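Local coordinates for putative type VI secretion protein (Escherichia coli, PDB 6SK0) that forms the trimeric spike at the tip of the type VI secretion system, and loads and inhibits a phospholipase effector, at the interface of chains A and B. Coordinates in Å, arbitrary orientation; residue numbers count along the deposited sequence, not the author numbering. Chains: chain A/B, Putative type VI secretion protein.

Contact 1: the interface of chains A and B. Residues chain A 636, 642-644; chain B 636, 644-645, 651-652.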
# COMPACT_ATOMS: atom_id res chain seq x y z
N MET A 636 -1.58 1.48 10.00
CA MET A 636 -0.12 1.43 10.02
C MET A 636 0.35 2.85 9.77
O MET A 636 0.26 3.36 8.65
CB MET A 636 0.41 0.46 8.98
CG MET A 636 1.83 0.06 9.19
SD MET A 636 2.25 -1.49 8.38
CE MET A 636 2.70 -0.89 6.77
N LEU A 642 7.16 4.91 5.43
CA LEU A 642 6.68 3.55 5.50
C LEU A 642 7.16 2.82 4.26
O LEU A 642 7.25 3.41 3.18
CB LEU A 642 5.16 3.50 5.60
CG LEU A 642 4.57 3.72 6.99
CD1 LEU A 642 4.67 5.17 7.40
CD2 LEU A 642 3.13 3.27 7.05
N ARG A 643 7.49 1.55 4.41
CA ARG A 643 7.82 0.72 3.28
C ARG A 643 7.03 -0.57 3.34
O ARG A 643 7.03 -1.26 4.36
CB ARG A 643 9.31 0.41 3.20
CG ARG A 643 9.61 -0.52 2.04
CD ARG A 643 11.06 -0.63 1.75
NE ARG A 643 11.75 0.63 1.96
CZ ARG A 643 13.05 0.70 2.17
NH1 ARG A 643 13.78 -0.40 2.20
NH2 ARG A 643 13.62 1.88 2.37
N ILE A 644 6.38 -0.88 2.24
CA ILE A 644 5.75 -2.17 2.00
C ILE A 644 6.46 -2.75 0.79
O ILE A 644 6.38 -2.20 -0.31
CB ILE A 644 4.24 -2.04 1.77
CG1 ILE A 644 3.55 -1.62 3.06
CG2 ILE A 644 3.66 -3.33 1.27
CD1 ILE A 644 3.32 -0.17 3.16
N MET B 636 -2.00 -8.34 5.56
CA MET B 636 -2.63 -7.36 6.43
C MET B 636 -4.06 -7.21 5.93
O MET B 636 -4.30 -6.62 4.87
CB MET B 636 -1.88 -6.04 6.40
CG MET B 636 -2.22 -5.12 7.52
SD MET B 636 -0.94 -3.90 7.83
CE MET B 636 -1.44 -2.63 6.70
N ILE B 644 -2.49 3.01 5.59
CA ILE B 644 -1.04 3.06 5.60
C ILE B 644 -0.69 4.52 5.39
O ILE B 644 -0.98 5.09 4.33
CB ILE B 644 -0.43 2.17 4.52
CG1 ILE B 644 -0.67 0.70 4.87
CG2 ILE B 644 1.04 2.44 4.37
CD1 ILE B 644 -1.84 0.12 4.19
N ALA B 645 -0.10 5.14 6.40
CA ALA B 645 0.09 6.58 6.36
C ALA B 645 1.43 6.98 6.94
O ALA B 645 1.79 6.57 8.04
CB ALA B 645 -1.04 7.30 7.11
N VAL B 651 5.46 7.13 1.57
CA VAL B 651 5.08 5.72 1.58
C VAL B 651 5.69 5.10 0.33
O VAL B 651 5.39 5.52 -0.79
CB VAL B 651 3.56 5.55 1.62
CG1 VAL B 651 3.19 4.10 1.45
CG2 VAL B 651 3.00 6.12 2.91
N GLY B 652 6.56 4.12 0.53
CA GLY B 652 7.20 3.41 -0.55
C GLY B 652 6.67 1.99 -0.64
O GLY B 652 6.68 1.25 0.34

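Contact 2: the interface of chains A and B. Residues chain A 552-555; chain B 561, 573-576.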
# COMPACT_ATOMS: atom_id res chain seq x y z
N ILE A 552 11.60 -4.52 21.30
CA ILE A 552 10.73 -5.68 21.40
C ILE A 552 10.97 -6.54 20.18
O ILE A 552 10.95 -6.05 19.05
CB ILE A 552 9.25 -5.28 21.51
CG1 ILE A 552 8.95 -4.84 22.93
CG2 ILE A 552 8.36 -6.46 21.11
CD1 ILE A 552 7.53 -4.68 23.24
N SER A 553 11.22 -7.82 20.41
CA SER A 553 11.38 -8.78 19.33
C SER A 553 10.34 -9.87 19.50
O SER A 553 10.26 -10.51 20.55
CB SER A 553 12.79 -9.37 19.33
OG SER A 553 12.98 -10.14 18.17
N ILE A 554 9.53 -10.06 18.47
CA ILE A 554 8.55 -11.12 18.43
C ILE A 554 8.93 -12.00 17.25
O ILE A 554 8.83 -11.59 16.09
CB ILE A 554 7.12 -10.58 18.30
CG1 ILE A 554 6.78 -9.78 19.55
CG2 ILE A 554 6.14 -11.70 18.09
CD1 ILE A 554 5.63 -8.87 19.39
N ARG A 555 9.38 -13.21 17.55
CA ARG A 555 9.99 -14.08 16.56
C ARG A 555 9.30 -15.43 16.59
O ARG A 555 9.46 -16.19 17.55
CB ARG A 555 11.48 -14.22 16.81
CG ARG A 555 12.20 -14.98 15.74
CD ARG A 555 13.61 -15.27 16.13
NE ARG A 555 14.41 -14.06 16.24
CZ ARG A 555 15.05 -13.48 15.22
NH1 ARG A 555 14.96 -14.01 14.01
NH2 ARG A 555 15.76 -12.39 15.42
N PHE B 561 10.61 -5.36 16.39
CA PHE B 561 10.95 -6.32 15.36
C PHE B 561 9.99 -7.49 15.48
O PHE B 561 10.03 -8.24 16.46
CB PHE B 561 12.40 -6.77 15.48
CG PHE B 561 12.85 -7.67 14.38
CD1 PHE B 561 12.39 -7.48 13.09
CD2 PHE B 561 13.72 -8.71 14.62
CE1 PHE B 561 12.80 -8.30 12.07
CE2 PHE B 561 14.14 -9.53 13.60
CZ PHE B 561 13.68 -9.33 12.32
N LYS B 573 21.58 -13.07 18.13
CA LYS B 573 21.10 -11.85 18.75
C LYS B 573 19.58 -11.78 18.68
O LYS B 573 18.95 -12.33 17.78
CB LYS B 573 21.72 -10.63 18.09
CG LYS B 573 23.22 -10.52 18.28
CD LYS B 573 23.62 -10.95 19.67
CE LYS B 573 25.08 -10.67 19.92
NZ LYS B 573 25.36 -9.22 19.82
N MET B 574 19.00 -11.09 19.66
CA MET B 574 17.56 -10.88 19.67
C MET B 574 17.11 -10.11 18.43
O MET B 574 16.04 -10.39 17.88
CB MET B 574 17.19 -10.15 20.96
CG MET B 574 15.92 -9.35 20.93
SD MET B 574 15.59 -8.60 22.54
CE MET B 574 14.47 -7.30 22.09
N LEU B 575 17.92 -9.18 17.95
CA LEU B 575 17.59 -8.37 16.78
C LEU B 575 18.29 -8.86 15.52
O LEU B 575 18.54 -8.06 14.61
CB LEU B 575 17.91 -6.91 17.04
CG LEU B 575 17.03 -6.24 18.09
CD1 LEU B 575 17.38 -4.78 18.19
CD2 LEU B 575 15.56 -6.43 17.76
N ASP B 576 18.61 -10.14 15.45
CA ASP B 576 19.22 -10.71 14.26
C ASP B 576 18.21 -10.67 13.11
O ASP B 576 17.20 -11.36 13.15
CB ASP B 576 19.67 -12.14 14.55
CG ASP B 576 21.17 -12.26 14.67
OD1 ASP B 576 21.81 -11.27 15.04
OD2 ASP B 576 21.70 -13.37 14.44

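Contact 3: the interface of chains A and B. Residues chain A 601-604, 676-678; chain B 685, 687.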
# COMPACT_ATOMS: atom_id res chain seq x y z
N ALA A 601 -10.33 -6.98 -21.20
CA ALA A 601 -10.15 -5.63 -21.69
C ALA A 601 -8.77 -5.40 -22.29
O ALA A 601 -8.45 -4.26 -22.64
CB ALA A 601 -10.39 -4.62 -20.56
N ASN A 602 -7.96 -6.44 -22.43
CA ASN A 602 -6.59 -6.35 -22.93
C ASN A 602 -5.72 -5.47 -22.04
O ASN A 602 -4.78 -4.83 -22.52
CB ASN A 602 -6.54 -5.85 -24.37
CG ASN A 602 -7.45 -6.64 -25.28
OD1 ASN A 602 -7.25 -7.83 -25.49
ND2 ASN A 602 -8.47 -5.98 -25.81
N ALA A 603 -6.02 -5.42 -20.76
CA ALA A 603 -5.12 -4.81 -19.80
C ALA A 603 -4.05 -5.82 -19.39
O ALA A 603 -4.18 -7.02 -19.61
CB ALA A 603 -5.88 -4.32 -18.57
N THR A 604 -2.97 -5.30 -18.81
CA THR A 604 -1.95 -6.17 -18.25
C THR A 604 -2.51 -6.86 -17.01
O THR A 604 -2.97 -6.21 -16.08
CB THR A 604 -0.71 -5.36 -17.91
OG1 THR A 604 -0.14 -4.84 -19.11
CG2 THR A 604 0.32 -6.22 -17.19
N SER A 676 -0.65 -0.44 -16.09
CA SER A 676 -1.96 -0.79 -16.60
C SER A 676 -3.02 -0.30 -15.62
O SER A 676 -3.06 -0.75 -14.47
CB SER A 676 -2.08 -2.29 -16.82
OG SER A 676 -3.34 -2.64 -17.32
N LEU A 677 -3.84 0.64 -16.06
CA LEU A 677 -4.97 1.13 -15.28
C LEU A 677 -6.24 0.77 -16.02
O LEU A 677 -6.48 1.24 -17.13
CB LEU A 677 -4.89 2.64 -15.07
CG LEU A 677 -3.57 3.23 -14.57
CD1 LEU A 677 -3.73 4.72 -14.36
CD2 LEU A 677 -3.12 2.55 -13.30
N LEU A 678 -7.05 -0.08 -15.40
CA LEU A 678 -8.32 -0.50 -15.97
C LEU A 678 -9.45 -0.09 -15.04
O LEU A 678 -9.51 -0.54 -13.90
CB LEU A 678 -8.35 -2.01 -16.23
CG LEU A 678 -9.72 -2.54 -16.65
CD1 LEU A 678 -10.20 -1.90 -17.95
CD2 LEU A 678 -9.66 -4.04 -16.77
N GLN B 685 -1.14 1.05 -20.47
CA GLN B 685 -2.53 0.91 -20.86
C GLN B 685 -3.38 1.67 -19.87
O GLN B 685 -3.37 1.38 -18.68
CB GLN B 685 -2.94 -0.56 -20.92
CG GLN B 685 -2.07 -1.42 -21.80
CD GLN B 685 -0.89 -1.99 -21.06
OE1 GLN B 685 -1.04 -2.55 -19.97
NE2 GLN B 685 0.31 -1.83 -21.62
N LEU B 687 -7.17 2.25 -19.64
CA LEU B 687 -8.36 1.70 -20.26
C LEU B 687 -9.56 1.87 -19.35
O LEU B 687 -9.51 1.52 -18.17
CB LEU B 687 -8.17 0.23 -20.60
CG LEU B 687 -6.82 -0.17 -21.19
CD1 LEU B 687 -6.72 -1.68 -21.28
CD2 LEU B 687 -6.61 0.48 -22.55

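Contact 1: the interface of chains A and B
The flat groups that meet here are backbone peptides: A:Met636 joins B:Ala645 and A:Leu642 joins B:Gly652 through N-H and C=O, while a methyl of A:Leu642, CD1, lies over one face of the B:Ala645 carbonyl, 3.3 Å from its O. The carbonyl of A:Met636 takes the N-H of B:Ala645 nearly head-on (2.9 Å, O to N). The N of B:Gly652 approaches A:Leu642 O at 2.8 Å, tilted 22° from the carbonyl plane, and B:Gly652 O in turn accepts from A:Ile644 N. These bonds run between parallel strands: strand 634-638 of chain A lies beside strand 642-646 of chain B, and strand 642-646 of chain A beside strand 651-655 of chain B, as in the intertwined triple-stranded beta-helix of VgrG spikes.

Inside, B:Ile644 is central to the apolar contact. Its CG2 branch, anti to the backbone N, packs tightly against A:Leu642 CD2 at 3.5 Å and also meets A:Ile644 CD1 at 3.7 Å, its side chain crossing each of them obliquely. A:Met636 lies alongside B:Ile644, pointing the same way; its chain bends at chi3 (87°), which brings the terminal methyl CE to 4.2 Å from B:Ile644 CG1. The thioethers of the two methionines meet sulfur to sulfur, A:Met636 SD lying 4.0 Å from B:Met636 SD.

Contact 2: the interface of chains A and B
A:Arg555 reaches from strand 551-556 to the carbonyls of B:Met574 and B:Asp576. From CB the chain first runs extended, CG anti to the backbone N (chi1 -174°), then bends at chi3 and carries the guanidinium to the loop of chain B. There CZ lies 3.7 Å and NH1 3.6 Å from B:Asp576 O, and the terminal NH2 does the bonding. It donates to B:Asp576 O at 2.9 Å, almost straight (173° at H), and to B:Met574 O at 3.2 Å. Both acceptors lie close to the guanidinium plane, and B:Phe561 CE2 flanks the same nitrogen at 3.8 Å.

B:Met574 O is gripped twice, because A:Ser553 OG also donates to it, at 3.1 Å and from the opposite face of the carbonyl plane. The CB of A:Ser553 packs against B:Met574 CG at 3.5 Å, and the methionine chain, extended beyond CG, carries CE alongside the serine backbone N. Alongside, B:Phe561 bridges the backbone of strand 551-556 in parallel fashion: its N donates to A:Ile552 O and its O accepts from A:Ile554 N. The site thus ties the loop of one subunit to a strand of its neighbour, probably steadying the chain just before helix 578-600 in the trimeric spike.

Contact 3: the interface of chains A and B
Strand 675-679 of chain A and strand 684-688 of chain B pair in parallel, with A:Leu677 N donating to B:Gln685 O and B:Leu687 N donating to A:Leu677 O, each at 2.8 Å. Two chain B side chains rise from this pairing towards the turn 601-604 of chain A, which follows helix 578-600.

B:Leu687 places CD1 against the backbone of the turn, 3.4 Å from A:Ala601 O and 3.8 Å from A:Ala603 CA. Between those two alanines A:Asn602 has a left-handed backbone conformation (phi 61°), which may help the chain turn round the methyl. Lower on the same leucine, CB meets the A:Leu678 methyl CD1 at 4.0 Å, the two side chains meeting at a slant.

B:Gln685 bends at chi2 (88°), swinging its amide across the A:Thr604 side chain at about a right angle. Its carbonyl OE1 also lies over A:Ser676, near CB. The serine also supports the turn: its OG accepts from A:Thr604 N at 3.1 Å, which probably helps to position the threonine. The contact is completed by the short hydrogen bond from the hydroxyl A:Thr604 OG1 to B:Gln685 OE1, 2.6 Å long, with the donor tilted 35° from the amide carbonyl plane.

Measured between the centres of their C-alpha atoms, contact 1 lies about 21 Å from contact 2 and 25 Å from contact 3, whereas contacts 2 and 3 are about 42 Å apart, which places contact 1 roughly midway between contacts 2 and 3. All three use the same parallel pairing, in which a strand of chain A borders a strand eight or nine residues further along in chain B. Helix 578-600 connects contacts 2 and 3: in each subunit the loop of contact 2 leads into it and the turn of contact 3 follows it. Repeated in all three copies, these contacts would lock helix ends and strands into one intertwined shaft.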